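Hypothetical protein (PDB 2OD6) is of unknown function but forms a dimer of ferredoxin-like alpha/beta subunits, each probably able to hold a fatty-acid-like molecule such as the 10-oxohexadecanoic acid bound here. Local coordinates at residues A[19-24]-A[49-54]; A[36-41]-A[77-82]; A[65-68]-A[72-75]. One frame throughout, in Å; residues are numbered along the deposited sequence.

Interaction 1: A[19-24]-A[49-54]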
loop_
_atom_site.group_PDB
_atom_site.type_symbol
_atom_site.label_atom_id
_atom_site.label_comp_id
_atom_site.label_asym_id
_atom_site.label_seq_id
_atom_site.Cartn_x
_atom_site.Cartn_y
_atom_site.Cartn_z
ATOM N N VAL A 19 8.746 1.380 21.520
ATOM C CA VAL A 19 10.030 0.673 21.647
ATOM C C VAL A 19 10.055 -0.493 20.668
ATOM O O VAL A 19 10.955 -0.592 19.815
ATOM C CB VAL A 19 10.253 0.160 23.128
ATOM C CG1 VAL A 19 11.393 -0.849 23.218
ATOM C CG2 VAL A 19 10.563 1.324 24.044
ATOM N N ASP A 20 9.032 -1.346 20.715
ATOM C CA ASP A 20 9.046 -2.553 19.889
ATOM C C ASP A 20 9.039 -2.153 18.450
ATOM O O ASP A 20 9.799 -2.701 17.631
ATOM C CB ASP A 20 7.838 -3.398 20.097
ATOM C CG ASP A 20 7.949 -4.146 21.333
ATOM O OD1 ASP A 20 9.043 -3.965 21.909
ATOM O OD2 ASP A 20 7.010 -4.875 21.667
HETATM N N MSE A 21 8.157 -1.214 18.123
HETATM C CA MSE A 21 8.099 -0.674 16.728
HETATM C C MSE A 21 9.417 -0.143 16.211
HETATM O O MSE A 21 9.781 -0.368 15.020
HETATM C CB MSE A 21 7.073 0.469 16.686
HETATM C CG MSE A 21 6.600 0.887 15.360
HETATM SE SE MSE A 21 5.715 2.611 15.518
HETATM C CE MSE A 21 6.214 3.030 13.730
ATOM N N GLU A 22 10.091 0.683 17.001
ATOM C CA GLU A 22 11.336 1.275 16.474
ATOM C C GLU A 22 12.453 0.212 16.450
ATOM O O GLU A 22 13.336 0.254 15.612
ATOM C CB GLU A 22 11.781 2.482 17.309
ATOM C CG GLU A 22 10.953 3.757 17.155
ATOM C CD GLU A 22 10.804 4.222 15.734
ATOM O OE1 GLU A 22 11.780 4.148 14.957
ATOM O OE2 GLU A 22 9.694 4.682 15.384
ATOM N N LEU A 23 12.423 -0.741 17.389
ATOM C CA LEU A 23 13.391 -1.870 17.308
ATOM C C LEU A 23 13.258 -2.630 15.995
ATOM O O LEU A 23 14.257 -3.005 15.356
ATOM C CB LEU A 23 13.222 -2.804 18.516
ATOM C CG LEU A 23 13.796 -2.483 19.898
ATOM C CD1 LEU A 23 13.098 -3.245 21.065
ATOM C CD2 LEU A 23 15.322 -2.732 19.956
ATOM N N PHE A 24 12.018 -2.747 15.517
ATOM C CA PHE A 24 11.736 -3.344 14.228
ATOM C C PHE A 24 12.195 -2.502 13.094
ATOM O O PHE A 24 12.849 -3.041 12.181
ATOM C CB PHE A 24 10.223 -3.608 14.095
ATOM C CG PHE A 24 9.861 -4.346 12.876
ATOM C CD1 PHE A 24 9.977 -5.732 12.831
ATOM C CD2 PHE A 24 9.399 -3.653 11.739
ATOM C CE1 PHE A 24 9.658 -6.420 11.664
ATOM C CE2 PHE A 24 9.072 -4.329 10.595
ATOM C CZ PHE A 24 9.234 -5.701 10.534
HETATM N N MSE A 49 8.620 1.463 3.787
HETATM C CA MSE A 49 8.031 1.277 5.125
HETATM C C MSE A 49 7.373 2.608 5.484
HETATM O O MSE A 49 7.956 3.656 5.293
HETATM C CB MSE A 49 9.083 0.804 6.155
HETATM C CG MSE A 49 8.630 0.658 7.555
HETATM SE SE MSE A 49 9.900 -0.637 8.311
HETATM C CE MSE A 49 11.552 0.397 7.754
ATOM N N ASN A 50 6.170 2.552 6.084
ATOM C CA ASN A 50 5.322 3.767 6.207
ATOM C C ASN A 50 4.716 3.757 7.531
ATOM O O ASN A 50 4.164 2.735 7.846
ATOM C CB ASN A 50 4.227 3.730 5.124
ATOM C CG ASN A 50 4.786 3.595 3.722
ATOM O OD1 ASN A 50 5.102 4.599 3.089
ATOM N ND2 ASN A 50 4.891 2.315 3.196
ATOM N N ARG A 51 4.847 4.832 8.314
ATOM C CA ARG A 51 4.326 4.847 9.689
ATOM C C ARG A 51 2.899 5.357 9.580
ATOM O O ARG A 51 2.691 6.439 9.022
ATOM C CB ARG A 51 5.133 5.873 10.500
ATOM C CG ARG A 51 4.534 6.291 11.816
ATOM C CD ARG A 51 4.621 5.202 12.640
ATOM N NE ARG A 51 4.061 5.506 13.955
ATOM C CZ ARG A 51 4.526 6.412 14.810
ATOM N NH1 ARG A 51 5.648 7.067 14.615
ATOM N NH2 ARG A 51 3.891 6.532 15.957
ATOM N N VAL A 52 1.946 4.641 10.177
ATOM C CA VAL A 52 0.531 5.012 10.075
ATOM C C VAL A 52 0.246 5.974 11.238
ATOM O O VAL A 52 0.443 5.609 12.406
ATOM C CB VAL A 52 -0.420 3.795 10.118
ATOM C CG1 VAL A 52 -1.950 4.299 10.149
ATOM C CG2 VAL A 52 -0.166 2.796 8.891
ATOM N N TRP A 53 -0.186 7.195 10.920
ATOM C CA TRP A 53 -0.412 8.207 11.975
ATOM C C TRP A 53 -1.891 8.562 12.288
ATOM O O TRP A 53 -2.158 9.227 13.306
ATOM C CB TRP A 53 0.423 9.454 11.729
ATOM C CG TRP A 53 0.278 10.094 10.313
ATOM C CD1 TRP A 53 1.081 9.940 9.288
ATOM C CD2 TRP A 53 -0.824 10.927 9.854
ATOM N NE1 TRP A 53 0.616 10.646 8.207
ATOM C CE2 TRP A 53 -0.547 11.274 8.534
ATOM C CE3 TRP A 53 -1.975 11.457 10.466
ATOM C CZ2 TRP A 53 -1.389 12.104 7.781
ATOM C CZ3 TRP A 53 -2.813 12.255 9.716
ATOM C CH2 TRP A 53 -2.506 12.586 8.393
ATOM N N ASN A 54 -2.833 8.030 11.506
ATOM C CA ASN A 54 -4.268 8.380 11.626
ATOM C C ASN A 54 -5.147 7.360 12.274
ATOM O O ASN A 54 -6.347 7.459 12.191
ATOM C CB ASN A 54 -4.846 8.775 10.254
ATOM C CG ASN A 54 -5.084 7.577 9.344
ATOM O OD1 ASN A 54 -4.248 6.693 9.254
ATOM N ND2 ASN A 54 -6.197 7.570 8.642
HETATM O O HOH W 1 8.112 6.126 13.047
#
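Met-49, a selenomethionine in the crystal, begins the contact by bringing its SE to 4.4 Å from CE2 of Phe-24, approaching the ring obliquely. A chi1 of -174° lets the Phe-24 ring reach this selenium, and the ring also lies against Phe-15 and Met-63. Met-49 also packs on Ile-25 and Val-28 of helix 18-40. The geometry is that of a ferredoxin-like fold: helix 18-40 covers one face of a four-stranded antiparallel sheet, and strand 44-52, one of the two outer strands of the chain, pairs antiparallel with a strand of the second subunit, so the sheet runs on across the interface. The side chain of Arg-51 bends at chi2 (69°), and SE of Met-21 lies over one guanidinium face, 3.7 Å from NE of Arg-51. The two side chains cross at about a right angle, but the fine spacing is doubtful, since Met-21 has two conformers and its CE is modelled too close to CD of Arg-51. A water joins Arg-51 NH1, which donates to it at 3.1 Å, to Glu-22 OE2 in the conformer considered. Beyond the strand, Asn-54 hydrogen-bonds through its amide to Thr-101 and Arg-103 of the second subunit.

Interaction 2: A[36-41]-A[77-82]; sequences VKEMKS and IAYLED. With OHA (10-oxohexadecanoic acid), chain E.
Glu-38, whose side chain lies across the ring of Tyr-79, has its backbone O taken by the hydroxyl of Ser-41 in a short bond, Ser-41 OG to Glu-38 O 2.6 Å. The hydroxyl comes in tilted 32° from the carbonyl plane. Across the contact, CB of Glu-38 rests over one face of the Tyr-79 ring, 3.3 Å from CZ, while CG lies next to the phenol oxygen. The aliphatic part of the glutamate thus does the touching; its OE1 forms a salt bridge with Arg-42 NH1. CG of Tyr-79 is anti to its backbone N (chi1 163°), carrying the ring over to helix 18-40. Met-39, a selenomethionine, lies beside this pair: its CG approaches Tyr-79 CE2 at 4.1 Å, and its CE reaches CD1 of Leu-80 at 3.7 Å. That same CD1 of Leu-80 lies 3.9 Å from C13 of the bound 10-oxohexadecanoic acid, and Ile-77 CD1 is 3.5 Å from its C16, so helix 70-85 lines the ligand pocket through Ile-77 and Leu-80, with Met-39 behind Leu-80. The two segments run roughly antiparallel, their axes approaching to 10.4 Å at 145°. Met-39 also packs on Tyr-65 and Tyr-67, so that its side chain sits where helix 18-40, helix 70-85 and strand 59-67 meet.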
loop_
_atom_site.group_PDB
_atom_site.type_symbol
_atom_site.label_atom_id
_atom_site.label_comp_id
_atom_site.label_asym_id
_atom_site.label_seq_id
_atom_site.Cartn_x
_atom_site.Cartn_y
_atom_site.Cartn_z
ATOM N N VAL A 36 17.828 -6.358 0.520
ATOM C CA VAL A 36 17.348 -5.538 -0.603
ATOM C C VAL A 36 17.998 -6.017 -1.890
ATOM O O VAL A 36 17.315 -6.256 -2.897
ATOM C CB VAL A 36 17.576 -3.991 -0.419
ATOM C CG1 VAL A 36 17.026 -3.245 -1.615
ATOM C CG2 VAL A 36 16.910 -3.462 0.831
ATOM N N LYS A 37 19.310 -6.215 -1.834
ATOM C CA LYS A 37 20.059 -6.699 -2.966
ATOM C C LYS A 37 19.468 -8.028 -3.434
ATOM O O LYS A 37 19.313 -8.258 -4.632
ATOM C CB LYS A 37 21.521 -6.887 -2.546
ATOM C CG LYS A 37 22.485 -7.035 -3.641
ATOM C CD LYS A 37 23.927 -7.120 -3.116
ATOM C CE LYS A 37 24.266 -8.482 -2.502
ATOM N NZ LYS A 37 23.938 -8.555 -1.038
ATOM N N GLU A 38 19.151 -8.904 -2.485
ATOM C CA GLU A 38 18.665 -10.237 -2.839
ATOM C C GLU A 38 17.314 -10.193 -3.510
ATOM O O GLU A 38 17.088 -10.869 -4.516
ATOM C CB GLU A 38 18.612 -11.133 -1.605
ATOM C CG GLU A 38 19.968 -11.455 -1.054
ATOM C CD GLU A 38 20.811 -12.365 -1.946
ATOM O OE1 GLU A 38 20.296 -12.969 -2.904
ATOM O OE2 GLU A 38 22.009 -12.488 -1.662
HETATM N N MSE A 39 16.416 -9.392 -2.954
HETATM C CA MSE A 39 15.058 -9.270 -3.494
HETATM C C MSE A 39 15.008 -8.580 -4.868
HETATM O O MSE A 39 14.257 -8.986 -5.761
HETATM C CB MSE A 39 14.143 -8.547 -2.480
HETATM C CG MSE A 39 13.927 -9.325 -1.249
HETATM SE SE MSE A 39 12.588 -8.595 -0.037
HETATM C CE MSE A 39 10.888 -9.304 -0.784
ATOM N N LYS A 40 15.826 -7.556 -5.051
ATOM C CA LYS A 40 15.861 -6.876 -6.314
ATOM C C LYS A 40 16.436 -7.758 -7.379
ATOM O O LYS A 40 15.979 -7.705 -8.523
ATOM C CB LYS A 40 16.624 -5.561 -6.231
ATOM C CG LYS A 40 15.897 -4.508 -5.420
ATOM C CD LYS A 40 16.422 -3.138 -5.757
ATOM C CE LYS A 40 15.561 -2.059 -5.111
ATOM N NZ LYS A 40 16.283 -0.758 -5.227
ATOM N N SER A 41 17.415 -8.605 -7.026
ATOM C CA SER A 41 17.988 -9.532 -8.007
ATOM C C SER A 41 16.949 -10.563 -8.437
ATOM O O SER A 41 17.146 -11.239 -9.440
ATOM C CB SER A 41 19.210 -10.257 -7.445
ATOM O OG SER A 41 18.801 -11.247 -6.502
ATOM N N ILE A 77 9.106 -14.587 -2.351
ATOM C CA ILE A 77 8.557 -15.415 -1.263
ATOM C C ILE A 77 9.413 -16.649 -0.979
ATOM O O ILE A 77 9.621 -17.037 0.167
ATOM C CB ILE A 77 7.114 -15.884 -1.614
ATOM C CG1 ILE A 77 6.173 -14.689 -1.703
ATOM C CG2 ILE A 77 6.620 -16.935 -0.635
ATOM C CD1 ILE A 77 6.489 -13.543 -0.773
ATOM N N ALA A 78 9.896 -17.277 -2.040
ATOM C CA ALA A 78 10.792 -18.406 -1.927
ATOM C C ALA A 78 12.055 -18.012 -1.174
ATOM O O ALA A 78 12.480 -18.698 -0.249
ATOM C CB ALA A 78 11.137 -18.935 -3.308
ATOM N N TYR A 79 12.648 -16.898 -1.581
ATOM C CA TYR A 79 13.851 -16.377 -0.954
ATOM C C TYR A 79 13.582 -16.071 0.511
ATOM O O TYR A 79 14.393 -16.389 1.364
ATOM C CB TYR A 79 14.336 -15.097 -1.665
ATOM C CG TYR A 79 15.306 -14.302 -0.843
ATOM C CD1 TYR A 79 16.612 -14.745 -0.668
ATOM C CD2 TYR A 79 14.920 -13.128 -0.210
ATOM C CE1 TYR A 79 17.517 -14.025 0.111
ATOM C CE2 TYR A 79 15.831 -12.389 0.598
ATOM C CZ TYR A 79 17.112 -12.846 0.741
ATOM O OH TYR A 79 18.016 -12.147 1.512
ATOM N N LEU A 80 12.462 -15.426 0.809
ATOM C CA LEU A 80 12.219 -15.023 2.185
ATOM C C LEU A 80 11.957 -16.231 3.075
ATOM O O LEU A 80 12.516 -16.305 4.156
ATOM C CB LEU A 80 11.108 -13.986 2.293
ATOM C CG LEU A 80 11.356 -12.546 1.789
ATOM C CD1 LEU A 80 10.045 -11.754 1.857
ATOM C CD2 LEU A 80 12.442 -11.811 2.568
ATOM N N GLU A 81 11.154 -17.196 2.627
ATOM C CA GLU A 81 10.844 -18.367 3.460
ATOM C C GLU A 81 12.113 -19.186 3.701
ATOM O O GLU A 81 12.338 -19.692 4.784
ATOM C CB GLU A 81 9.739 -19.234 2.839
ATOM C CG GLU A 81 8.334 -18.597 2.908
ATOM N N ASP A 82 12.951 -19.273 2.679
ATOM C CA ASP A 82 14.267 -19.906 2.784
ATOM C C ASP A 82 15.146 -19.267 3.850
ATOM O O ASP A 82 15.707 -19.952 4.700
ATOM C CB ASP A 82 14.985 -19.741 1.452
ATOM C CG ASP A 82 15.356 -21.032 0.849
ATOM O OD1 ASP A 82 16.369 -21.607 1.308
ATOM O OD2 ASP A 82 14.632 -21.462 -0.085
HETATM O O2 OHA E . 5.310 -10.052 -0.832
HETATM C C16 OHA E . 5.233 -10.452 0.326
HETATM O O3 OHA E . 4.102 -11.040 0.644
HETATM C C15 OHA E . 6.361 -10.335 1.341
HETATM C C14 OHA E . 5.854 -10.436 2.792
HETATM C C13 OHA E . 6.951 -10.598 3.873
HETATM C C12 OHA E . 6.902 -9.552 5.006
HETATM C C11 OHA E . 7.627 -9.968 6.315
HETATM C C10 OHA E . 8.545 -8.905 6.953
HETATM C C9 OHA E . 9.919 -8.872 6.247
HETATM C C8 OHA E . 10.788 -7.611 6.469
HETATM C C7 OHA E . 11.993 -7.602 5.518
HETATM O O1 OHA E . 11.897 -7.133 4.387
HETATM C C6 OHA E . 13.344 -8.173 5.890
HETATM C C5 OHA E . 13.444 -8.620 7.347
HETATM C C4 OHA E . 14.878 -9.082 7.665
HETATM C C3 OHA E . 15.163 -9.405 9.145
HETATM C C2 OHA E . 14.836 -8.292 10.150
HETATM C C1 OHA E . 13.755 -8.748 11.121
#

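Interaction 3: A[65-68]-A[72-75]. With OHA (10-oxohexadecanoic acid), chain E; EDO (1,2-ethanediol), chain F.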
loop_
_atom_site.group_PDB
_atom_site.type_symbol
_atom_site.label_atom_id
_atom_site.label_comp_id
_atom_site.label_asym_id
_atom_site.label_seq_id
_atom_site.Cartn_x
_atom_site.Cartn_y
_atom_site.Cartn_z
ATOM N N TYR A 65 5.886 -4.049 -0.991
ATOM C CA TYR A 65 6.815 -4.742 -1.870
ATOM C C TYR A 65 6.273 -4.672 -3.289
ATOM O O TYR A 65 5.215 -5.217 -3.568
ATOM C CB TYR A 65 6.895 -6.190 -1.437
ATOM C CG TYR A 65 7.399 -6.354 -0.068
ATOM C CD1 TYR A 65 6.511 -6.299 1.005
ATOM C CD2 TYR A 65 8.751 -6.535 0.197
ATOM C CE1 TYR A 65 6.944 -6.444 2.339
ATOM C CE2 TYR A 65 9.202 -6.692 1.556
ATOM C CZ TYR A 65 8.283 -6.636 2.581
ATOM O OH TYR A 65 8.715 -6.771 3.851
ATOM N N GLU A 66 6.946 -3.986 -4.182
ATOM C CA GLU A 66 6.464 -3.856 -5.523
ATOM C C GLU A 66 7.289 -4.784 -6.425
ATOM O O GLU A 66 8.463 -4.540 -6.637
ATOM C CB GLU A 66 6.625 -2.418 -6.019
ATOM C CG GLU A 66 5.572 -1.478 -5.465
ATOM C CD GLU A 66 5.862 -0.038 -5.728
ATOM O OE1 GLU A 66 6.096 0.369 -6.897
ATOM O OE2 GLU A 66 5.832 0.696 -4.730
ATOM N N TYR A 67 6.648 -5.822 -6.957
ATOM C CA TYR A 67 7.290 -6.772 -7.834
ATOM C C TYR A 67 6.962 -6.579 -9.319
ATOM O O TYR A 67 5.894 -6.067 -9.693
ATOM C CB TYR A 67 6.892 -8.172 -7.429
ATOM C CG TYR A 67 7.064 -8.500 -5.952
ATOM C CD1 TYR A 67 8.301 -8.821 -5.436
ATOM C CD2 TYR A 67 5.973 -8.528 -5.092
ATOM C CE1 TYR A 67 8.462 -9.146 -4.079
ATOM C CE2 TYR A 67 6.125 -8.869 -3.756
ATOM C CZ TYR A 67 7.375 -9.196 -3.273
ATOM O OH TYR A 67 7.551 -9.560 -1.957
ATOM N N LYS A 68 7.876 -7.033 -10.160
ATOM C CA LYS A 68 7.746 -6.929 -11.613
ATOM C C LYS A 68 6.513 -7.696 -12.100
ATOM O O LYS A 68 5.832 -7.275 -13.033
ATOM C CB LYS A 68 9.021 -7.504 -12.255
ATOM C CG LYS A 68 9.296 -7.213 -13.725
ATOM C CD LYS A 68 10.717 -7.781 -14.139
ATOM C CE LYS A 68 10.691 -9.128 -14.920
ATOM N NZ LYS A 68 12.061 -9.790 -15.364
ATOM N N SER A 72 8.239 -12.977 -10.257
ATOM C CA SER A 72 9.155 -12.257 -9.373
ATOM C C SER A 72 8.654 -12.286 -7.939
ATOM O O SER A 72 9.448 -12.463 -7.010
ATOM C CB SER A 72 9.342 -10.815 -9.834
ATOM O OG SER A 72 9.830 -10.806 -11.146
ATOM N N PHE A 73 7.346 -12.097 -7.759
ATOM C CA PHE A 73 6.727 -12.258 -6.442
ATOM C C PHE A 73 7.046 -13.640 -5.857
ATOM O O PHE A 73 7.537 -13.748 -4.721
ATOM C CB PHE A 73 5.201 -12.020 -6.502
ATOM C CG PHE A 73 4.448 -12.676 -5.370
ATOM C CD1 PHE A 73 4.464 -12.120 -4.092
ATOM C CD2 PHE A 73 3.729 -13.840 -5.588
ATOM C CE1 PHE A 73 3.799 -12.729 -3.046
ATOM C CE2 PHE A 73 3.057 -14.458 -4.539
ATOM C CZ PHE A 73 3.088 -13.907 -3.272
ATOM N N GLU A 74 6.807 -14.689 -6.656
ATOM C CA GLU A 74 7.027 -16.051 -6.206
ATOM C C GLU A 74 8.489 -16.341 -5.824
ATOM O O GLU A 74 8.743 -17.034 -4.835
ATOM C CB GLU A 74 6.519 -17.051 -7.256
ATOM C CG GLU A 74 4.985 -17.097 -7.345
ATOM C CD GLU A 74 4.452 -18.024 -8.445
ATOM O OE1 GLU A 74 5.256 -18.744 -9.057
ATOM O OE2 GLU A 74 3.227 -18.010 -8.703
ATOM N N ALA A 75 9.442 -15.837 -6.610
ATOM C CA ALA A 75 10.866 -16.026 -6.339
ATOM C C ALA A 75 11.258 -15.319 -5.060
ATOM O O ALA A 75 12.132 -15.762 -4.334
ATOM C CB ALA A 75 11.709 -15.501 -7.490
HETATM O O2 OHA E . 5.310 -10.052 -0.832
HETATM C C16 OHA E . 5.233 -10.452 0.326
HETATM O O3 OHA E . 4.102 -11.040 0.644
HETATM C C15 OHA E . 6.361 -10.335 1.341
HETATM C C14 OHA E . 5.854 -10.436 2.792
HETATM C C13 OHA E . 6.951 -10.598 3.873
HETATM C C12 OHA E . 6.902 -9.552 5.006
HETATM C C11 OHA E . 7.627 -9.968 6.315
HETATM C C10 OHA E . 8.545 -8.905 6.953
HETATM C C9 OHA E . 9.919 -8.872 6.247
HETATM C C8 OHA E . 10.788 -7.611 6.469
HETATM C C7 OHA E . 11.993 -7.602 5.518
HETATM O O1 OHA E . 11.897 -7.133 4.387
HETATM C C6 OHA E . 13.344 -8.173 5.890
HETATM C C5 OHA E . 13.444 -8.620 7.347
HETATM C C4 OHA E . 14.878 -9.082 7.665
HETATM C C3 OHA E . 15.163 -9.405 9.145
HETATM C C2 OHA E . 14.836 -8.292 10.150
HETATM C C1 OHA E . 13.755 -8.748 11.121
HETATM C C1 EDO F . 0.775 -16.521 -7.403
HETATM O O1 EDO F . 1.292 -17.497 -6.495
HETATM C C2 EDO F . -0.749 -16.521 -7.304
HETATM O O2 EDO F . -1.310 -15.638 -8.287
#
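Phe-73 meets Tyr-67 with its backbone as well as its ring: its CA sits over one face of the phenol in a CH-pi contact, 3.9 Å from the centroid of the Tyr-67 ring and only 15° off the normal. The benzyl ring then turns an edge to that face. With chi1 at 157° the ring of Phe-73 leans toward the tyrosine, giving an offset edge-to-face pair whose centroids lie 5.6 Å apart with planes at 70°. CD1 of Phe-73 comes to 3.7 Å from Tyr-67 CE2. The opposite face of the tyrosine carries the backbone carbon of Tyr-65, so both sides of the ring are covered and its rotation is probably restrained. This is the short connection from strand 59-67 to helix 70-85, in the second beta-alpha-beta unit of the ferredoxin-like fold. Held edge-on to the ligand, Tyr-67 gives its OH to O2 of the carboxyl group of 10-oxohexadecanoic acid at 2.6 Å, and Ser-9 OG also hydrogen-bonds to the ligand. Replacing Tyr-67 by an alanine would probably leave that carboxyl oxygen without this donor and open a gap beneath Phe-73. Two residues earlier, Tyr-65 lays one ring face near C15 and donates from OH to the keto oxygen O1 of the ligand at 3.2 Å. At the connection itself, CB of Lys-68 packs against Ser-72 OG at 3.6 Å, and that hydroxyl is hydrogen-bonded to Asp-69. Trp-53 of the second subunit meets the Phe-73 ring nearly at right angles.

How the interactions relate
Interactions 2 and 3 are close neighbours, with centres about 9 Å apart: they share helix 70-85, both touch the bound 10-oxohexadecanoic acid, and they meet each other through the Met-39 methyl. Along the chain interaction 3 is nested within the loop closed by interaction 2. Interaction 1 lies on the opposite side of the chain's centre, about 23 Å (centre to centre) from interaction 2 and 24 Å from interaction 3, yet helix 18-40 links it to interaction 2 and the adjacent sheet strands 44-52 and 59-67 link it to interaction 3. One helix thus runs from the subunit-joining edge strand to the wall of the ligand pocket.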